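Local coordinates for protein CurF (Lyngbya majuscula, PDB 2Q2X) that probably catalyses, as a crotonase-superfamily member, the decarboxylation of a glutaconyl-type intermediate during biosynthesis of the polyketide-derived natural product curacin A, at residues 11-16 / 50-55; 133-138 / 221-226; 118-123 / 177-182. One frame throughout, in Å; residues are numbered along the deposited sequence.

Contact 1 (11-16 / 50-55)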
loop_
_atom_site.group_PDB
_atom_site.type_symbol
_atom_site.label_atom_id
_atom_site.label_comp_id
_atom_site.label_asym_id
_atom_site.label_seq_id
_atom_site.Cartn_x
_atom_site.Cartn_y
_atom_site.Cartn_z
ATOM N N ASN A 11 -15.131 22.436 -21.257
ATOM C CA ASN A 11 -14.548 21.147 -21.644
ATOM C C ASN A 11 -15.119 19.979 -20.843
ATOM O O ASN A 11 -14.440 18.974 -20.623
ATOM C CB ASN A 11 -13.011 21.176 -21.563
ATOM C CG ASN A 11 -12.384 22.076 -22.620
ATOM O OD1 ASN A 11 -12.876 22.171 -23.744
ATOM N ND2 ASN A 11 -11.293 22.742 -22.257
ATOM N N GLY A 12 -16.373 20.120 -20.419
ATOM C CA GLY A 12 -17.065 19.069 -19.684
ATOM C C GLY A 12 -16.685 18.968 -18.215
ATOM O O GLY A 12 -17.128 18.056 -17.530
ATOM N N VAL A 13 -15.855 19.894 -17.742
ATOM C CA VAL A 13 -15.505 19.979 -16.335
ATOM C C VAL A 13 -16.530 20.844 -15.615
ATOM O O VAL A 13 -16.744 21.999 -15.977
ATOM C CB VAL A 13 -14.087 20.540 -16.114
ATOM C CG1 VAL A 13 -13.738 20.563 -14.624
ATOM C CG2 VAL A 13 -13.046 19.715 -16.874
ATOM N N VAL A 14 -17.179 20.264 -14.608
ATOM C CA VAL A 14 -18.102 21.015 -13.757
ATOM C C VAL A 14 -17.635 21.084 -12.303
ATOM O O VAL A 14 -16.792 20.289 -11.865
ATOM C CB VAL A 14 -19.554 20.490 -13.837
ATOM C CG1 VAL A 14 -20.089 20.662 -15.217
ATOM C CG2 VAL A 14 -19.668 19.039 -13.371
ATOM N N GLN A 15 -18.183 22.055 -11.573
ATOM C CA GLN A 15 -17.865 22.267 -10.165
ATOM C C GLN A 15 -19.144 22.214 -9.327
ATOM O O GLN A 15 -20.156 22.837 -9.675
ATOM C CB GLN A 15 -17.142 23.606 -9.972
ATOM C CG GLN A 15 -16.618 23.864 -8.562
ATOM C CD GLN A 15 -15.920 25.217 -8.435
ATOM O OE1 GLN A 15 -14.848 25.433 -9.004
ATOM N NE2 GLN A 15 -16.521 26.127 -7.670
ATOM N N ILE A 16 -19.095 21.438 -8.243
ATOM C CA ILE A 16 -20.170 21.399 -7.251
ATOM C C ILE A 16 -19.640 22.074 -5.995
ATOM O O ILE A 16 -18.694 21.594 -5.364
ATOM C CB ILE A 16 -20.660 19.959 -6.961
ATOM C CG1 ILE A 16 -21.429 19.416 -8.167
ATOM C CG2 ILE A 16 -21.538 19.918 -5.684
ATOM C CD1 ILE A 16 -21.783 17.934 -8.089
ATOM N N VAL A 50 -15.788 15.588 -15.841
ATOM C CA VAL A 50 -15.139 15.655 -14.528
ATOM C C VAL A 50 -15.951 16.556 -13.598
ATOM O O VAL A 50 -16.438 17.614 -14.022
ATOM C CB VAL A 50 -13.655 16.184 -14.635
ATOM C CG1 VAL A 50 -13.001 16.353 -13.258
ATOM C CG2 VAL A 50 -12.808 15.281 -15.500
ATOM N N VAL A 51 -16.118 16.125 -12.339
ATOM C CA VAL A 51 -16.649 17.005 -11.290
ATOM C C VAL A 51 -15.608 17.336 -10.226
ATOM O O VAL A 51 -14.845 16.486 -9.784
ATOM C CB VAL A 51 -18.050 16.558 -10.700
ATOM C CG1 VAL A 51 -18.414 15.152 -11.083
ATOM C CG2 VAL A 51 -18.159 16.788 -9.190
ATOM N N ILE A 52 -15.547 18.616 -9.884
ATOM C CA ILE A 52 -14.746 19.097 -8.780
ATOM C C ILE A 52 -15.713 19.443 -7.670
ATOM O O ILE A 52 -16.577 20.308 -7.835
ATOM C CB ILE A 52 -13.926 20.342 -9.176
ATOM C CG1 ILE A 52 -13.014 19.990 -10.368
ATOM C CG2 ILE A 52 -13.073 20.827 -7.999
ATOM C CD1 ILE A 52 -12.615 21.191 -11.205
ATOM N N LEU A 53 -15.581 18.736 -6.555
ATOM C CA LEU A 53 -16.408 18.958 -5.380
ATOM C C LEU A 53 -15.596 19.796 -4.398
ATOM O O LEU A 53 -14.459 19.458 -4.084
ATOM C CB LEU A 53 -16.815 17.618 -4.754
ATOM C CG LEU A 53 -17.653 17.629 -3.459
ATOM C CD1 LEU A 53 -19.004 18.343 -3.670
ATOM C CD2 LEU A 53 -17.873 16.231 -2.917
ATOM N N THR A 54 -16.172 20.903 -3.935
ATOM C CA THR A 54 -15.435 21.831 -3.081
ATOM C C THR A 54 -16.397 22.469 -2.064
ATOM O O THR A 54 -17.624 22.434 -2.243
ATOM C CB THR A 54 -14.670 22.919 -3.938
ATOM O OG1 THR A 54 -13.711 23.600 -3.127
ATOM C CG2 THR A 54 -15.611 23.940 -4.554
ATOM N N GLY A 55 -15.844 23.046 -1.010
ATOM C CA GLY A 55 -16.669 23.776 -0.045
ATOM C C GLY A 55 -16.533 25.283 -0.170
ATOM O O GLY A 55 -16.305 25.808 -1.269
#
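V13 to I16 run beside V50 to L53 as parallel neighbours, paired V13–V50, V14–V51, Q15–I52 and I16–L53, with their short axes 4.6 Å apart and 22° from parallel. The bonding swings from one partner to the next: V50 N to G12 O, V14 N to V50 O, I52 N to V14 O, I16 N to I52 O and T54 N to I16 O. The first is the longest, at 3.3 Å between V50 N and G12 O, and its donor stands above the carbonyl plane; V14 N to V50 O is 2.8 Å and far straighter at the acceptor. CA-H...O contacts fill in between, for example V51 CA to V14 O at 3.3 Å.

On the face holding V13, V50, Q15 and I52, the V13 branch CG1, anti to its own N (chi1 -178°), reaches the end of I52, with CG1 to CD1 3.7 Å. Q15 lays its CG against I52 O (3.6 Å) and extends its amide across T54, where NE2 is 3.9 Å from CG2; the amide is also bonded to T17 OG1 and weakly to Q186. Replacing Q15 with alanine is likely to leave T17 OG1 without the amide it bonds and to take the NE2 packing away from T54 CG2. On the opposite face I16 splits its contacts: CG2 meets L53 CD1 at 3.6 Å, while CD1 lies against V51 CG2.

The pair closes a beta-alpha-beta crossover through helix 29-44, which packs on I16 and L53. Helix 178-192 lies against V13, Q15, V50 and I52, strand 4-10 borders the 13-16 side, and backbone bonds tie V51 and L53 to I94 of strand 93-97.

Contact 2 (133-138 / 221-226)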
loop_
_atom_site.group_PDB
_atom_site.type_symbol
_atom_site.label_atom_id
_atom_site.label_comp_id
_atom_site.label_asym_id
_atom_site.label_seq_id
_atom_site.Cartn_x
_atom_site.Cartn_y
_atom_site.Cartn_z
ATOM N N THR A 133 -16.970 3.881 17.244
ATOM C CA THR A 133 -16.418 3.439 15.954
ATOM C C THR A 133 -17.037 4.075 14.706
ATOM O O THR A 133 -18.174 4.573 14.741
ATOM C CB THR A 133 -16.383 1.881 15.875
ATOM O OG1 THR A 133 -17.712 1.343 15.928
ATOM C CG2 THR A 133 -15.590 1.330 17.027
ATOM N N PRO A 134 -16.274 4.091 13.585
ATOM C CA PRO A 134 -16.691 4.787 12.365
ATOM C C PRO A 134 -17.899 4.186 11.680
ATOM O O PRO A 134 -18.256 3.046 11.942
ATOM C CB PRO A 134 -15.477 4.615 11.413
ATOM C CG PRO A 134 -14.352 4.201 12.253
ATOM C CD PRO A 134 -14.945 3.465 13.429
ATOM N N VAL A 135 -18.493 4.973 10.794
ATOM C CA VAL A 135 -19.444 4.492 9.798
ATOM C C VAL A 135 -18.935 4.881 8.417
ATOM O O VAL A 135 -17.985 5.671 8.292
ATOM C CB VAL A 135 -20.853 5.100 10.015
ATOM C CG1 VAL A 135 -21.457 4.574 11.292
ATOM C CG2 VAL A 135 -20.793 6.643 10.047
ATOM N N GLY A 136 -19.562 4.328 7.381
ATOM C CA GLY A 136 -19.305 4.736 6.002
ATOM C C GLY A 136 -18.159 4.037 5.278
ATOM O O GLY A 136 -17.679 4.536 4.245
ATOM N N ALA A 137 -17.753 2.879 5.797
ATOM C CA ALA A 137 -16.599 2.110 5.309
ATOM C C ALA A 137 -15.297 2.900 5.429
ATOM O O ALA A 137 -14.447 2.885 4.528
ATOM C CB ALA A 137 -16.815 1.580 3.892
ATOM N N THR A 138 -15.149 3.566 6.570
ATOM C CA THR A 138 -13.968 4.350 6.892
ATOM C C THR A 138 -12.679 3.520 6.798
ATOM O O THR A 138 -11.736 3.910 6.109
ATOM C CB THR A 138 -14.112 4.961 8.301
ATOM O OG1 THR A 138 -15.138 5.960 8.275
ATOM C CG2 THR A 138 -12.786 5.593 8.775
ATOM N N LYS A 221 -20.783 -4.063 7.905
ATOM C CA LYS A 221 -19.983 -4.495 9.052
ATOM C C LYS A 221 -19.659 -3.352 10.019
ATOM O O LYS A 221 -19.778 -3.499 11.239
ATOM C CB LYS A 221 -18.692 -5.166 8.586
ATOM C CG LYS A 221 -18.851 -6.628 8.192
ATOM C CD LYS A 221 -17.571 -7.126 7.528
ATOM C CE LYS A 221 -17.710 -8.530 6.953
ATOM N NZ LYS A 221 -16.610 -8.802 5.967
ATOM N N GLU A 222 -19.246 -2.213 9.468
ATOM C CA GLU A 222 -18.926 -1.052 10.284
ATOM C C GLU A 222 -20.143 -0.529 11.027
ATOM O O GLU A 222 -20.049 -0.115 12.179
ATOM C CB GLU A 222 -18.325 0.061 9.433
ATOM C CG GLU A 222 -16.911 0.294 9.805
ATOM C CD GLU A 222 -16.204 1.322 8.960
ATOM O OE1 GLU A 222 -16.857 2.303 8.509
ATOM O OE2 GLU A 222 -14.966 1.143 8.805
ATOM N N LEU A 223 -21.279 -0.533 10.351
ATOM C CA LEU A 223 -22.539 -0.128 10.982
ATOM C C LEU A 223 -22.925 -1.032 12.152
ATOM O O LEU A 223 -23.296 -0.535 13.213
ATOM C CB LEU A 223 -23.648 -0.051 9.936
ATOM C CG LEU A 223 -24.976 0.590 10.339
ATOM C CD1 LEU A 223 -24.751 1.983 10.933
ATOM C CD2 LEU A 223 -25.899 0.645 9.123
ATOM N N GLU A 224 -22.826 -2.356 11.968
ATOM C CA GLU A 224 -23.070 -3.309 13.053
ATOM C C GLU A 224 -22.255 -2.945 14.298
ATOM O O GLU A 224 -22.771 -2.950 15.431
ATOM C CB GLU A 224 -22.740 -4.739 12.592
ATOM C CG GLU A 224 -23.862 -5.374 11.773
ATOM C CD GLU A 224 -23.427 -6.536 10.894
ATOM O OE1 GLU A 224 -22.373 -7.153 11.152
ATOM O OE2 GLU A 224 -24.171 -6.840 9.937
ATOM N N ILE A 225 -20.975 -2.632 14.090
ATOM C CA ILE A 225 -20.071 -2.321 15.194
ATOM C C ILE A 225 -20.360 -0.927 15.756
ATOM O O ILE A 225 -20.351 -0.738 16.981
ATOM C CB ILE A 225 -18.594 -2.461 14.752
ATOM C CG1 ILE A 225 -18.344 -3.887 14.273
ATOM C CG2 ILE A 225 -17.628 -2.117 15.900
ATOM C CD1 ILE A 225 -17.246 -3.974 13.191
ATOM N N HIS A 226 -20.624 0.036 14.874
ATOM C CA HIS A 226 -20.983 1.387 15.302
ATOM C C HIS A 226 -22.219 1.387 16.217
ATOM O O HIS A 226 -22.211 2.011 17.269
ATOM C CB HIS A 226 -21.227 2.269 14.101
ATOM C CG HIS A 226 -21.778 3.619 14.447
ATOM N ND1 HIS A 226 -20.978 4.666 14.853
ATOM C CD2 HIS A 226 -23.048 4.091 14.441
ATOM C CE1 HIS A 226 -21.729 5.732 15.065
ATOM N NE2 HIS A 226 -22.991 5.404 14.850
HETATM O O HOH W 1 -17.842 0.827 13.249
#
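E222, on helix 197-230, sends its side chain into the 133-138 loop. CB and CG pass beside P134 O, with CG 3.7 Å from that oxygen. The chain stays extended beyond CG, although chi1 (-114°) is far from a staggered value, and brings CD to the start of helix 138-146. There E222 OE1 accepts from T138 N at 2.9 Å on its syn lone pair, with A137 N equally near. OE2 takes S139 N and, across the interface, H206 NE2 of the second subunit. A137 is the N-cap, and the bonds to T138 N and S139 N set the carboxylate at the first amides of that helix.

One turn on, H226 meets the loop by edge and by face. Its ND1 donates to T133 O at 2.8 Å, nearly straight (166°) and with the oxygen close to the ring plane. V135 CG1 makes a CH-pi contact over one face, 3.5 Å from the ring centroid. Bond and methyl help fix the ring's rotation, as do the rings of F132 and F230. A water accepts from T133 OG1, which also bonds T229 OG1, and donates to P134 O and E222 O, the last at 2.6 Å.

With helix-start amides and an imidazole of another chain around it, the E222 carboxylate is probably favoured as an anion, linking two helices to the trimer interface. For H226, ND1 is committed to the loop backbone while NE2 bonds K72 NZ; a glycerol, probably from the crystallisation liquor, lies about 3 Å from the side chain, consistent with a pocket nearby.

Contact 3 (118-123 / 177-182)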
loop_
_atom_site.group_PDB
_atom_site.type_symbol
_atom_site.label_atom_id
_atom_site.label_comp_id
_atom_site.label_asym_id
_atom_site.label_seq_id
_atom_site.Cartn_x
_atom_site.Cartn_y
_atom_site.Cartn_z
ATOM N N SER A 118 -5.756 21.030 1.634
ATOM C CA SER A 118 -5.187 22.318 2.026
ATOM C C SER A 118 -4.160 22.132 3.144
ATOM O O SER A 118 -4.418 21.440 4.121
ATOM C CB SER A 118 -6.301 23.273 2.463
ATOM O OG SER A 118 -5.818 24.289 3.325
ATOM N N GLN A 119 -2.999 22.768 2.995
ATOM C CA GLN A 119 -1.903 22.734 3.990
ATOM C C GLN A 119 -2.277 23.183 5.408
ATOM O O GLN A 119 -1.777 22.646 6.402
ATOM C CB GLN A 119 -0.784 23.675 3.529
ATOM C CG GLN A 119 0.371 23.017 2.800
ATOM C CD GLN A 119 1.605 23.898 2.846
ATOM O OE1 GLN A 119 2.328 23.918 3.846
ATOM N NE2 GLN A 119 1.838 24.653 1.776
ATOM N N GLU A 120 -3.112 24.210 5.472
ATOM C CA GLU A 120 -3.397 24.929 6.713
ATOM C C GLU A 120 -4.624 24.372 7.435
ATOM O O GLU A 120 -4.832 24.643 8.629
ATOM C CB GLU A 120 -3.606 26.419 6.414
ATOM C CG GLU A 120 -2.505 27.064 5.540
ATOM C CD GLU A 120 -2.860 27.142 4.048
ATOM O OE1 GLU A 120 -3.804 26.456 3.586
ATOM O OE2 GLU A 120 -2.178 27.909 3.332
ATOM N N SER A 121 -5.416 23.586 6.712
ATOM C CA SER A 121 -6.681 23.082 7.221
ATOM C C SER A 121 -6.519 21.864 8.121
ATOM O O SER A 121 -5.443 21.288 8.215
ATOM C CB SER A 121 -7.627 22.791 6.072
ATOM O OG SER A 121 -7.963 23.986 5.409
ATOM N N VAL A 122 -7.601 21.492 8.799
ATOM C CA VAL A 122 -7.583 20.411 9.777
ATOM C C VAL A 122 -8.424 19.218 9.233
ATOM O O VAL A 122 -9.481 19.421 8.686
ATOM C CB VAL A 122 -8.118 20.932 11.143
ATOM C CG1 VAL A 122 -8.666 19.829 11.981
ATOM C CG2 VAL A 122 -7.004 21.681 11.905
ATOM N N TYR A 123 -7.916 17.999 9.368
ATOM C CA TYR A 123 -8.577 16.812 8.800
ATOM C C TYR A 123 -8.697 15.745 9.875
ATOM O O TYR A 123 -7.747 15.489 10.596
ATOM C CB TYR A 123 -7.802 16.322 7.532
ATOM C CG TYR A 123 -7.806 17.374 6.438
ATOM C CD1 TYR A 123 -8.908 17.536 5.614
ATOM C CD2 TYR A 123 -6.723 18.259 6.277
ATOM C CE1 TYR A 123 -8.952 18.532 4.654
ATOM C CE2 TYR A 123 -6.746 19.254 5.306
ATOM C CZ TYR A 123 -7.856 19.397 4.509
ATOM O OH TYR A 123 -7.893 20.384 3.556
ATOM N N SER A 177 -1.387 25.123 -0.513
ATOM C CA SER A 177 -2.041 26.236 0.206
ATOM C C SER A 177 -3.516 26.357 -0.167
ATOM O O SER A 177 -3.881 26.098 -1.311
ATOM C CB SER A 177 -1.341 27.576 -0.092
ATOM O OG SER A 177 0.030 27.541 0.262
ATOM N N ARG A 178 -4.350 26.776 0.787
ATOM C CA ARG A 178 -5.808 26.837 0.592
ATOM C C ARG A 178 -6.225 27.634 -0.640
ATOM O O ARG A 178 -7.187 27.268 -1.333
ATOM C CB ARG A 178 -6.512 27.375 1.855
ATOM C CG ARG A 178 -7.909 28.015 1.643
ATOM C CD ARG A 178 -8.744 28.121 2.957
ATOM N NE ARG A 178 -7.962 28.624 4.093
ATOM C CZ ARG A 178 -7.651 27.909 5.174
ATOM N NH1 ARG A 178 -8.070 26.654 5.297
ATOM N NH2 ARG A 178 -6.929 28.455 6.144
ATOM N N GLN A 179 -5.502 28.724 -0.906
ATOM C CA GLN A 179 -5.809 29.579 -2.045
ATOM C C GLN A 179 -5.461 28.904 -3.379
ATOM O O GLN A 179 -5.990 29.296 -4.413
ATOM C CB GLN A 179 -5.139 30.961 -1.919
ATOM C CG GLN A 179 -3.612 30.940 -1.837
ATOM C CD GLN A 179 -3.083 31.037 -0.407
ATOM O OE1 GLN A 179 -2.145 31.797 -0.137
ATOM N NE2 GLN A 179 -3.676 30.272 0.513
ATOM N N ASP A 180 -4.591 27.891 -3.328
ATOM C CA ASP A 180 -4.195 27.082 -4.493
ATOM C C ASP A 180 -5.061 25.819 -4.748
ATOM O O ASP A 180 -5.045 25.279 -5.854
ATOM C CB ASP A 180 -2.723 26.650 -4.353
ATOM C CG ASP A 180 -1.752 27.839 -4.264
ATOM O OD1 ASP A 180 -2.111 28.941 -4.717
ATOM O OD2 ASP A 180 -0.626 27.668 -3.739
ATOM N N VAL A 181 -5.803 25.351 -3.737
ATOM C CA VAL A 181 -6.505 24.045 -3.800
ATOM C C VAL A 181 -7.439 23.883 -4.990
ATOM O O VAL A 181 -7.288 22.935 -5.762
ATOM C CB VAL A 181 -7.234 23.690 -2.468
ATOM C CG1 VAL A 181 -8.146 22.459 -2.636
ATOM C CG2 VAL A 181 -6.219 23.435 -1.384
ATOM N N LEU A 182 -8.391 24.805 -5.133
ATOM C CA LEU A 182 -9.369 24.760 -6.221
ATOM C C LEU A 182 -8.739 24.937 -7.613
ATOM O O LEU A 182 -9.077 24.203 -8.540
ATOM C CB LEU A 182 -10.484 25.787 -5.995
ATOM C CG LEU A 182 -11.670 25.809 -6.961
ATOM C CD1 LEU A 182 -12.335 24.440 -7.032
ATOM C CD2 LEU A 182 -12.670 26.892 -6.554
#
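The short connection by which the chain leaves strand 114-118 for strand 122-124, passing from the six-stranded sheet to the three-stranded one, meets the beginning of helix 178-192 through E120 and R178. The E120 carboxylate accepts a backbone amide: R178 N donates to E120 OE1 at 2.9 Å, on the syn lone pair, with an N-H...O angle of 142°. S118 OG donates to the same oxygen from within the connection at 3.0 Å, arriving nearly in line with the C-O bond, so two donors hold OE1 and the carboxylate is restrained from turning. The bend of E120 at chi2 (97°) brings the group back over the helix start, where OE2 also lies 3.5 Å from S177 CB.

The R178 side chain returns toward the connection after a bend at chi3. Its guanidinium has E120 OE1 over one face, and no guanidinium N-H points at that oxygen; at 4.5 Å from E120 OE1, NH2 is in charge attraction only, short of a salt bridge. S121 OG instead lies at the edge, 2.7 Å from R178 NH1, but the angle is poor for a hydrogen bond. Q98 O gathers both groups, with weak bonds to S121 OG and R178 NH1. Apart from these polar groups, V181 CG2 packs on S118 CA at 3.7 Å, and V181 also touches V176.

The E120 carboxylate thus accepts a backbone N-H near the start of helix 178-192, a place where the helix would probably favour its negative charge. In this crotonase fold it joins the turn between the two core sheets to the helix that follows edge strand 175-176.

Contact 1 comes first along the chain; the segments of contacts 3 and 2 then alternate, in the order 118-123, 133-138, 177-182, 221-226. Contacts 1 and 3 have centres about 17 Å apart and meet through L182, whose CD1 packs on Q15, I52 and T54, so helix 178-192 serves both. Contact 2 stands apart, its centre about 29 Å from contact 1 and about 28 Å from contact 3, across the chain's centre from both. Helix 178-192 is followed by helix 197-230, which carries the route on to contact 2. Contact 1 thus lies within the sheet, contact 3 joins the sheet's outgoing connection to helix 178-192, and contact 2 alone adjoins a second subunit.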